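Local coordinates for DNA translocase coupling protein (Clostridium perfringens, PDB 6O1W) that probably acts as an ATP-driven DNA translocase of the FtsK/SpoIIIE family, coupling plasmid DNA to the conjugation machinery, at residues Ile45-Met50 against Glu54-Tyr59; Ser73-Ala78 against Ile82-Ser87; Ala160-Phe165 against Val169-Glu174. All coordinates share one frame; numbering follows the deposited sequence.

Contact 1: Ile45-Met50 against Glu54-Tyr59; sequences ITFESM and ETWKSY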
loop_
_atom_site.group_PDB
_atom_site.type_symbol
_atom_site.label_atom_id
_atom_site.label_comp_id
_atom_site.label_asym_id
_atom_site.label_seq_id
_atom_site.Cartn_x
_atom_site.Cartn_y
_atom_site.Cartn_z
ATOM N N ILE A 45 9.785 -11.873 -20.476
ATOM C CA ILE A 45 9.942 -12.655 -21.692
ATOM C C ILE A 45 11.294 -12.341 -22.285
ATOM O O ILE A 45 11.588 -11.182 -22.581
ATOM C CB ILE A 45 8.794 -12.477 -22.713
ATOM C CG1 ILE A 45 7.410 -12.326 -22.025
ATOM C CG2 ILE A 45 8.791 -13.641 -23.702
ATOM C CD1 ILE A 45 6.313 -11.686 -22.974
ATOM N N THR A 46 12.128 -13.378 -22.433
ATOM C CA THR A 46 13.475 -13.216 -22.950
ATOM C C THR A 46 13.552 -13.814 -24.326
ATOM O O THR A 46 13.215 -14.982 -24.515
ATOM C CB THR A 46 14.488 -13.834 -21.966
ATOM O OG1 THR A 46 14.238 -13.296 -20.676
ATOM C CG2 THR A 46 15.923 -13.577 -22.364
ATOM N N PHE A 47 14.038 -13.013 -25.288
ATOM C CA PHE A 47 14.209 -13.421 -26.677
ATOM C C PHE A 47 15.639 -13.272 -27.127
ATOM O O PHE A 47 16.328 -12.313 -26.759
ATOM C CB PHE A 47 13.303 -12.595 -27.617
ATOM C CG PHE A 47 11.824 -12.901 -27.532
ATOM C CD1 PHE A 47 11.299 -14.065 -28.102
ATOM C CD2 PHE A 47 10.947 -12.003 -26.950
ATOM C CE1 PHE A 47 9.931 -14.329 -28.060
ATOM C CE2 PHE A 47 9.574 -12.262 -26.914
ATOM C CZ PHE A 47 9.079 -13.431 -27.449
ATOM N N GLU A 48 16.055 -14.190 -27.995
ATOM C CA GLU A 48 17.340 -14.131 -28.639
ATOM C C GLU A 48 17.135 -13.905 -30.130
ATOM O O GLU A 48 16.387 -14.653 -30.778
ATOM C CB GLU A 48 18.161 -15.387 -28.392
ATOM C CG GLU A 48 19.610 -15.173 -28.796
ATOM C CD GLU A 48 20.473 -16.415 -28.835
ATOM O OE1 GLU A 48 19.990 -17.500 -28.437
ATOM O OE2 GLU A 48 21.642 -16.300 -29.271
ATOM N N SER A 49 17.816 -12.882 -30.679
ATOM C CA SER A 49 17.750 -12.528 -32.113
ATOM C C SER A 49 18.861 -11.542 -32.502
ATOM O O SER A 49 19.511 -10.971 -31.637
ATOM C CB SER A 49 16.391 -11.895 -32.452
ATOM O OG SER A 49 16.317 -10.597 -31.901
HETATM N N MSE A 50 19.001 -11.286 -33.786
HETATM C CA MSE A 50 19.956 -10.323 -34.305
HETATM C C MSE A 50 19.281 -8.971 -34.578
HETATM O O MSE A 50 19.912 -8.103 -35.186
HETATM C CB MSE A 50 20.606 -10.870 -35.586
HETATM C CG MSE A 50 21.651 -11.940 -35.325
HETATM SE SE MSE A 50 22.554 -12.376 -36.992
HETATM C CE MSE A 50 23.617 -10.699 -37.247
ATOM N N GLU A 54 16.524 -0.928 -30.745
ATOM C CA GLU A 54 15.817 0.237 -31.277
ATOM C C GLU A 54 14.739 -0.187 -32.280
ATOM O O GLU A 54 13.674 0.430 -32.307
ATOM C CB GLU A 54 16.768 1.328 -31.824
ATOM C CG GLU A 54 18.087 0.826 -32.399
ATOM C CD GLU A 54 19.181 0.504 -31.398
ATOM O OE1 GLU A 54 19.584 1.407 -30.628
ATOM O OE2 GLU A 54 19.640 -0.659 -31.386
ATOM N N THR A 55 14.974 -1.287 -33.019
ATOM C CA THR A 55 13.954 -1.852 -33.903
ATOM C C THR A 55 12.814 -2.518 -33.065
ATOM O O THR A 55 11.647 -2.235 -33.324
ATOM C CB THR A 55 14.570 -2.741 -34.965
ATOM O OG1 THR A 55 15.461 -1.929 -35.728
ATOM C CG2 THR A 55 13.507 -3.345 -35.907
ATOM N N TRP A 56 13.155 -3.298 -32.000
ATOM C CA TRP A 56 12.151 -3.874 -31.094
ATOM C C TRP A 56 11.302 -2.733 -30.518
ATOM O O TRP A 56 10.082 -2.878 -30.399
ATOM C CB TRP A 56 12.810 -4.629 -29.904
ATOM C CG TRP A 56 13.335 -6.000 -30.233
ATOM C CD1 TRP A 56 14.547 -6.308 -30.774
ATOM C CD2 TRP A 56 12.672 -7.254 -29.993
ATOM N NE1 TRP A 56 14.697 -7.677 -30.863
ATOM C CE2 TRP A 56 13.552 -8.282 -30.417
ATOM C CE3 TRP A 56 11.389 -7.608 -29.526
ATOM C CZ2 TRP A 56 13.214 -9.638 -30.337
ATOM C CZ3 TRP A 56 11.044 -8.949 -29.471
ATOM C CH2 TRP A 56 11.950 -9.951 -29.875
ATOM N N LYS A 57 11.954 -1.600 -30.148
ATOM C CA LYS A 57 11.242 -0.465 -29.549
ATOM C C LYS A 57 10.274 0.182 -30.531
ATOM O O LYS A 57 9.156 0.520 -30.146
ATOM C CB LYS A 57 12.215 0.533 -28.918
ATOM C CG LYS A 57 12.782 -0.044 -27.603
ATOM C CD LYS A 57 13.707 0.897 -26.852
ATOM C CE LYS A 57 14.155 0.243 -25.570
ATOM N NZ LYS A 57 14.876 1.179 -24.676
ATOM N N SER A 58 10.660 0.252 -31.815
ATOM C CA SER A 58 9.786 0.765 -32.871
ATOM C C SER A 58 8.575 -0.161 -33.075
ATOM O O SER A 58 7.494 0.285 -33.489
ATOM C CB SER A 58 10.561 0.872 -34.175
ATOM O OG SER A 58 11.400 2.007 -34.071
ATOM N N TYR A 59 8.769 -1.457 -32.776
ATOM C CA TYR A 59 7.714 -2.430 -32.955
ATOM C C TYR A 59 6.825 -2.600 -31.764
ATOM O O TYR A 59 5.923 -3.404 -31.876
ATOM C CB TYR A 59 8.304 -3.771 -33.388
ATOM C CG TYR A 59 8.384 -3.911 -34.888
ATOM C CD1 TYR A 59 9.418 -3.318 -35.611
ATOM C CD2 TYR A 59 7.430 -4.641 -35.590
ATOM C CE1 TYR A 59 9.531 -3.496 -36.986
ATOM C CE2 TYR A 59 7.491 -4.765 -36.981
ATOM C CZ TYR A 59 8.549 -4.197 -37.673
ATOM O OH TYR A 59 8.639 -4.372 -39.030
#
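Ser49 and Trp56 mark the closest approach of the two backbones, their CA atoms 10.4 Å apart, so that strand 43-48, with the loop residue Ser49 that follows it, and helix 53-58 meet through side chains alone. The Trp56 indole spans this gap. Its CG stands anti to the carbonyl carbon (chi1 -78°), which sends the ring system out from the helix to the strand. At the pyrrole end, NE1 gives a weak, bent hydrogen bond to Ser49 OG at 3.5 Å, the hydroxyl oxygen lying at the indole edge and in its plane. At the benzo end, CH2 rests against Phe47, 3.7 Å from CD2. The phenyl and six-membered rings are inclined by only 28°, yet they are slid so far apart, with centroids separated by 5.5 Å, that they scarcely overlap. The NE1 hydrogen is also shared weakly with Ile51 O, so a buried polar group has two modest acceptors. Phe16 and Tyr12 of helix 7-18 meet the Phe47 ring edge-to-face, and Phe21 meets Trp56 in the same way. This aromatic cluster forms part of the core of a small alpha/beta unit, in which helices 7-18 and 53-58 pack against a four-stranded antiparallel sheet.

Contact 2: Ser73-Ala78 against Ile82-Ser87; sequences SIEQGA and IVIIKS. With BGC (beta-D-glucopyranose), chain D.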
loop_
_atom_site.group_PDB
_atom_site.type_symbol
_atom_site.label_atom_id
_atom_site.label_comp_id
_atom_site.label_asym_id
_atom_site.label_seq_id
_atom_site.Cartn_x
_atom_site.Cartn_y
_atom_site.Cartn_z
ATOM N N SER A 73 8.259 -2.456 -20.409
ATOM C CA SER A 73 9.581 -2.058 -20.895
ATOM C C SER A 73 10.213 -3.145 -21.751
ATOM O O SER A 73 9.817 -4.314 -21.684
ATOM C CB SER A 73 10.534 -1.758 -19.731
ATOM O OG SER A 73 10.804 -2.923 -18.962
ATOM N N ILE A 74 11.205 -2.734 -22.560
ATOM C CA ILE A 74 12.068 -3.620 -23.338
ATOM C C ILE A 74 13.485 -3.194 -22.999
ATOM O O ILE A 74 13.790 -2.006 -23.063
ATOM C CB ILE A 74 11.798 -3.679 -24.868
ATOM C CG1 ILE A 74 10.309 -3.965 -25.161
ATOM C CG2 ILE A 74 12.682 -4.748 -25.523
ATOM C CD1 ILE A 74 9.941 -4.496 -26.656
ATOM N N GLU A 75 14.323 -4.134 -22.569
ATOM C CA GLU A 75 15.733 -3.854 -22.260
ATOM C C GLU A 75 16.674 -4.852 -22.921
ATOM O O GLU A 75 16.304 -6.008 -23.133
ATOM C CB GLU A 75 15.983 -3.765 -20.735
ATOM C CG GLU A 75 15.904 -5.082 -19.975
ATOM C CD GLU A 75 16.138 -5.008 -18.475
ATOM O OE1 GLU A 75 15.140 -5.015 -17.715
ATOM O OE2 GLU A 75 17.319 -4.966 -18.058
ATOM N N GLN A 76 17.900 -4.412 -23.221
ATOM C CA GLN A 76 18.941 -5.276 -23.756
ATOM C C GLN A 76 19.445 -6.129 -22.580
ATOM O O GLN A 76 19.580 -5.616 -21.469
ATOM C CB GLN A 76 20.091 -4.435 -24.342
ATOM C CG GLN A 76 21.009 -5.217 -25.293
ATOM C CD GLN A 76 20.491 -5.230 -26.710
ATOM O OE1 GLN A 76 19.850 -6.187 -27.164
ATOM N NE2 GLN A 76 20.767 -4.175 -27.449
ATOM N N GLY A 77 19.654 -7.419 -22.818
ATOM C CA GLY A 77 20.160 -8.350 -21.815
ATOM C C GLY A 77 21.677 -8.361 -21.785
ATOM O O GLY A 77 22.305 -7.332 -22.075
ATOM N N ALA A 78 22.285 -9.538 -21.460
ATOM C CA ALA A 78 23.748 -9.714 -21.390
ATOM C C ALA A 78 24.451 -9.235 -22.658
ATOM O O ALA A 78 25.390 -8.442 -22.566
ATOM C CB ALA A 78 24.100 -11.170 -21.128
ATOM N N ILE A 82 20.287 -10.415 -26.963
ATOM C CA ILE A 82 19.258 -10.690 -25.959
ATOM C C ILE A 82 18.395 -9.479 -25.645
ATOM O O ILE A 82 18.917 -8.421 -25.287
ATOM C CB ILE A 82 19.890 -11.305 -24.652
ATOM C CG1 ILE A 82 20.711 -12.618 -24.928
ATOM C CG2 ILE A 82 18.867 -11.511 -23.518
ATOM C CD1 ILE A 82 19.923 -13.913 -25.307
ATOM N N VAL A 83 17.066 -9.658 -25.734
ATOM C CA VAL A 83 16.102 -8.638 -25.315
ATOM C C VAL A 83 15.227 -9.223 -24.230
ATOM O O VAL A 83 14.927 -10.420 -24.242
ATOM C CB VAL A 83 15.285 -7.913 -26.424
ATOM C CG1 VAL A 83 16.205 -7.258 -27.448
ATOM C CG2 VAL A 83 14.281 -8.843 -27.088
ATOM N N ILE A 84 14.875 -8.398 -23.272
ATOM C CA ILE A 84 14.070 -8.767 -22.115
ATOM C C ILE A 84 12.886 -7.828 -22.113
ATOM O O ILE A 84 13.076 -6.608 -22.069
ATOM C CB ILE A 84 14.891 -8.639 -20.798
ATOM C CG1 ILE A 84 16.148 -9.557 -20.819
ATOM C CG2 ILE A 84 13.985 -8.883 -19.564
ATOM C CD1 ILE A 84 17.172 -9.361 -19.695
ATOM N N ILE A 85 11.677 -8.395 -22.176
ATOM C CA ILE A 85 10.440 -7.626 -22.199
ATOM C C ILE A 85 9.734 -7.849 -20.869
ATOM O O ILE A 85 9.596 -9.004 -20.439
ATOM C CB ILE A 85 9.540 -8.079 -23.383
ATOM C CG1 ILE A 85 10.283 -8.006 -24.742
ATOM C CG2 ILE A 85 8.193 -7.297 -23.426
ATOM C CD1 ILE A 85 9.566 -8.701 -25.889
ATOM N N LYS A 86 9.304 -6.745 -20.216
ATOM C CA LYS A 86 8.483 -6.794 -19.023
ATOM C C LYS A 86 7.087 -6.479 -19.527
ATOM O O LYS A 86 6.890 -5.478 -20.220
ATOM C CB LYS A 86 8.975 -5.785 -17.954
ATOM C CG LYS A 86 10.391 -6.061 -17.376
ATOM C CD LYS A 86 10.665 -7.514 -16.869
ATOM C CE LYS A 86 9.693 -8.051 -15.831
ATOM N NZ LYS A 86 9.601 -7.178 -14.645
ATOM N N SER A 87 6.148 -7.392 -19.324
ATOM C CA SER A 87 4.789 -7.198 -19.857
ATOM C C SER A 87 3.702 -7.773 -18.980
ATOM O O SER A 87 3.997 -8.516 -18.057
ATOM C CB SER A 87 4.666 -7.806 -21.257
ATOM O OG SER A 87 4.944 -9.196 -21.244
HETATM C C2 BGC D . 11.672 -9.452 -11.739
HETATM C C3 BGC D . 10.990 -10.295 -10.664
HETATM C C4 BGC D . 9.721 -10.946 -11.207
HETATM C C5 BGC D . 10.018 -11.687 -12.509
HETATM C C6 BGC D . 8.781 -12.229 -13.189
HETATM C C1 BGC D . 11.874 -10.261 -13.016
HETATM O O1 BGC D . 12.374 -9.418 -13.996
HETATM O O2 BGC D . 12.942 -8.984 -11.298
HETATM O O3 BGC D . 10.658 -9.471 -9.550
HETATM O O4 BGC D . 9.147 -11.833 -10.248
HETATM O O5 BGC D . 10.624 -10.788 -13.448
HETATM O O6 BGC D . 7.951 -11.180 -13.675
HETATM O O HOH W 1 12.535 -4.993 -19.837
#
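A beta hairpin joins Ser73-Ala78 to Ile82-Ser87, and its second strand brings Lys86 to a bound glucose. The sugar is hydrogen-bonded by Asp37, Glu44, Lys318 and Asp319 as well as Ile42 O, while Lys86 lies alongside it. The strands run antiparallel, their axes 4.6 Å apart at closest approach. Ser73 with Lys86 and Glu75 with Ile84 are hydrogen-bonded pairs; Ile74 with Ile85 and Gln76 with Val83 are non-hydrogen-bonded ones. The Glu75-Ile84 pair is closed by two bonds, Glu75 N to Ile84 O and Ile84 N to Glu75 O, both 2.8 Å. Around Ser73, Lys86 N binds Ser73 O firmly, whereas the return bond from Ser73 N is weak. At the turn, Gly77 N makes a nearly straight bond to Ile82 O (174° at the hydrogen), although it approaches from above the carbonyl plane.

On the face bearing Ser73, Glu75, Ile84 and Lys86, a water bridges Ser73 OG and Ile84 O, with a weak link to Glu75 OE1. Ser73 OG also lies against the root of Lys86, 3.5 Å from CG. The lysine chain then bends at chi2, chi3 and chi4, curling until CE is 3.5 Å from the glucose O1. On the reverse face Ile74 and Ile85 lie side by side, Ile74 CD1 4.0 Å from Ile85 CG1. Here Ile53 of helix 53-58 meets Ile74, Gln76 and Val83, Trp56 also reaches Val83, and Phe47 touches Ile85, while strand 82-89 continues the sheet by pairing on its other edge with strand 43-48.

Contact 3: Ala160-Phe165 against Val169-Glu174; sequences AYMVDF and VEFGLE. With BGC (beta-D-glucopyranose), chain E.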
loop_
_atom_site.group_PDB
_atom_site.type_symbol
_atom_site.label_atom_id
_atom_site.label_comp_id
_atom_site.label_asym_id
_atom_site.label_seq_id
_atom_site.Cartn_x
_atom_site.Cartn_y
_atom_site.Cartn_z
ATOM N N ALA A 160 -11.013 9.171 15.590
ATOM C CA ALA A 160 -9.801 9.391 14.816
ATOM C C ALA A 160 -8.816 10.347 15.411
ATOM O O ALA A 160 -9.193 11.371 15.971
ATOM C CB ALA A 160 -10.176 9.852 13.413
ATOM N N TYR A 161 -7.529 10.043 15.210
ATOM C CA TYR A 161 -6.401 10.870 15.616
ATOM C C TYR A 161 -5.490 10.981 14.406
ATOM O O TYR A 161 -5.190 9.976 13.756
ATOM C CB TYR A 161 -5.657 10.297 16.820
ATOM C CG TYR A 161 -6.485 10.324 18.077
ATOM C CD1 TYR A 161 -6.657 11.503 18.800
ATOM C CD2 TYR A 161 -7.065 9.167 18.572
ATOM C CE1 TYR A 161 -7.390 11.519 19.988
ATOM C CE2 TYR A 161 -7.857 9.187 19.711
ATOM C CZ TYR A 161 -8.018 10.365 20.419
ATOM O OH TYR A 161 -8.817 10.356 21.530
HETATM N N MSE A 162 -5.106 12.209 14.058
HETATM C CA MSE A 162 -4.297 12.402 12.860
HETATM C C MSE A 162 -3.045 13.133 13.216
HETATM O O MSE A 162 -3.092 14.109 13.965
HETATM C CB MSE A 162 -5.109 13.126 11.790
HETATM C CG MSE A 162 -6.254 12.285 11.251
HETATM SE SE MSE A 162 -7.848 13.368 10.901
HETATM C CE MSE A 162 -8.488 13.692 12.687
ATOM N N VAL A 163 -1.911 12.623 12.738
ATOM C CA VAL A 163 -0.605 13.195 13.050
ATOM C C VAL A 163 0.039 13.769 11.799
ATOM O O VAL A 163 0.272 13.032 10.828
ATOM C CB VAL A 163 0.326 12.152 13.741
ATOM C CG1 VAL A 163 1.705 12.753 14.041
ATOM C CG2 VAL A 163 -0.314 11.606 15.012
ATOM N N ASP A 164 0.368 15.076 11.842
ATOM C CA ASP A 164 1.061 15.751 10.741
ATOM C C ASP A 164 1.880 16.897 11.261
ATOM O O ASP A 164 1.320 17.939 11.547
ATOM C CB ASP A 164 0.069 16.220 9.654
ATOM C CG ASP A 164 0.649 17.123 8.555
ATOM O OD1 ASP A 164 1.874 17.036 8.279
ATOM O OD2 ASP A 164 -0.115 17.904 7.980
ATOM N N PHE A 165 3.211 16.744 11.298
ATOM C CA PHE A 165 4.132 17.755 11.825
ATOM C C PHE A 165 4.350 18.922 10.895
ATOM O O PHE A 165 4.984 19.887 11.299
ATOM C CB PHE A 165 5.464 17.131 12.268
ATOM C CG PHE A 165 5.412 16.309 13.551
ATOM C CD1 PHE A 165 4.193 15.945 14.125
ATOM C CD2 PHE A 165 6.581 15.843 14.144
ATOM C CE1 PHE A 165 4.147 15.176 15.291
ATOM C CE2 PHE A 165 6.531 15.041 15.298
ATOM C CZ PHE A 165 5.313 14.709 15.858
ATOM N N VAL A 169 -1.100 20.834 7.719
ATOM C CA VAL A 169 -1.542 21.220 6.374
ATOM C C VAL A 169 -2.138 20.018 5.594
ATOM O O VAL A 169 -3.026 20.203 4.757
ATOM C CB VAL A 169 -0.418 21.974 5.607
ATOM C CG1 VAL A 169 -0.846 22.335 4.178
ATOM C CG2 VAL A 169 -0.048 23.243 6.358
ATOM N N GLU A 170 -1.690 18.803 5.905
ATOM C CA GLU A 170 -2.204 17.583 5.273
ATOM C C GLU A 170 -3.571 17.183 5.842
ATOM O O GLU A 170 -4.243 16.361 5.238
ATOM C CB GLU A 170 -1.196 16.426 5.414
ATOM C CG GLU A 170 0.171 16.699 4.800
ATOM C CD GLU A 170 0.131 17.064 3.328
ATOM O OE1 GLU A 170 0.312 18.263 3.010
ATOM O OE2 GLU A 170 -0.110 16.159 2.496
ATOM N N PHE A 171 -3.948 17.707 7.028
ATOM C CA PHE A 171 -5.243 17.444 7.686
ATOM C C PHE A 171 -5.844 18.772 8.105
ATOM O O PHE A 171 -5.705 19.202 9.256
ATOM C CB PHE A 171 -5.112 16.503 8.879
ATOM C CG PHE A 171 -4.600 15.132 8.534
ATOM C CD1 PHE A 171 -5.414 14.212 7.875
ATOM C CD2 PHE A 171 -3.320 14.736 8.914
ATOM C CE1 PHE A 171 -4.949 12.928 7.579
ATOM C CE2 PHE A 171 -2.858 13.450 8.620
ATOM C CZ PHE A 171 -3.670 12.564 7.938
ATOM N N GLY A 172 -6.436 19.436 7.119
ATOM C CA GLY A 172 -7.041 20.749 7.249
ATOM C C GLY A 172 -8.148 20.858 8.261
ATOM O O GLY A 172 -8.415 19.918 9.014
ATOM N N LEU A 173 -8.813 22.014 8.264
ATOM C CA LEU A 173 -9.873 22.354 9.229
ATOM C C LEU A 173 -11.098 21.441 9.155
ATOM O O LEU A 173 -11.768 21.259 10.157
ATOM C CB LEU A 173 -10.275 23.836 9.100
ATOM C CG LEU A 173 -9.199 24.881 9.422
ATOM C CD1 LEU A 173 -9.647 26.268 9.007
ATOM C CD2 LEU A 173 -8.807 24.864 10.890
ATOM N N GLU A 174 -11.364 20.851 7.995
ATOM C CA GLU A 174 -12.482 19.940 7.814
ATOM C C GLU A 174 -12.236 18.619 8.544
ATOM O O GLU A 174 -13.190 18.068 9.095
ATOM C CB GLU A 174 -12.825 19.759 6.330
ATOM C CG GLU A 174 -13.338 21.040 5.660
ATOM C CD GLU A 174 -14.579 21.695 6.250
ATOM O OE1 GLU A 174 -15.679 21.113 6.117
ATOM O OE2 GLU A 174 -14.453 22.796 6.835
HETATM C C2 BGC E . -8.559 12.359 24.936
HETATM C C3 BGC E . -7.763 12.803 26.157
HETATM C C4 BGC E . -6.270 12.701 25.870
HETATM C C5 BGC E . -5.922 13.488 24.608
HETATM C C6 BGC E . -4.483 13.318 24.185
HETATM C C1 BGC E . -8.139 13.192 23.728
HETATM O O1 BGC E . -8.854 12.800 22.606
HETATM O O2 BGC E . -9.954 12.500 25.179
HETATM O O3 BGC E . -8.116 12.013 27.286
HETATM O O4 BGC E . -5.508 13.207 26.960
HETATM O O5 BGC E . -6.736 13.038 23.510
HETATM O O6 BGC E . -4.222 14.021 22.979
#
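Val169 lies close to the Asp164 carboxylate, but its backbone N meets OD2 at a poor angle, and the bond goes to the next residue. Glu170 N donates to Asp164 OD2 at 2.8 Å, reaching the oxygen nearly along its C-O direction. Asp164 can receive it because its CG lies anti to the backbone N (chi1 171°), turning the carboxylate to the loop. Its other oxygen, OD1, accepts from Lys166 N, so each oxygen takes a backbone N-H. The Glu170 side chain starts against this carboxylate, its CB 3.2 Å from Asp164 OD2, then bends at chi2 and ends close to, but short of contact with, the probable P-loop residues Lys142 and Ser143. Its OE1 is 5.0 Å from Asp164 OD2, with the two carboxylate planes almost perpendicular.

Phe171 turns back over the strand. Met162, a selenomethionine, sets CB over the centre of one face of the Phe171 ring, a CH-pi contact at 3.8 Å to the centroid. The selenium approaches obliquely in a Met-aromatic contact, 4.6 Å from the same centroid. At the ring edge, Phe171 CD2 lies 3.8 Å from Asp164 CB, and CE2 faces Val163 O.

Further down the strand, Tyr161 OH is 2.7 Å from a glucose O1, which lies at the ring edge. Arg147 of helix 142-155 makes a cation-pi contact with Phe171 and also binds Glu170 O. Strand 159-163 runs between the parallel strands 229-233 and 179-182 of the P-loop NTPase sheet, with Leu150 of helix 142-155 against Met162 and Leu191 of helix 185-209 against Tyr161 and Val163.

Overall arrangement
Contacts 1 and 2 belong to one small domain, their centres 8 Å apart, and are stitched together by neighbouring strands 43-48 and 82-89: Ile45 O lies 2.8 Å from Ile85 N and Phe47 N 2.9 Å from Val83 O, both probable hydrogen bonds. Contact 3 sits in the FtsK/SpoIIIE-type P-loop domain, the probable ATPase part, on the other side of the chain's centre, its centre about 50 Å from that of contact 1 and 44 Å from that of contact 2. It alone approaches the predicted ATP site, the Glu170 side chain being about 5 Å from that of Ser143. Separate glucose molecules meet Lys86 in contact 2 and Tyr161 in contact 3.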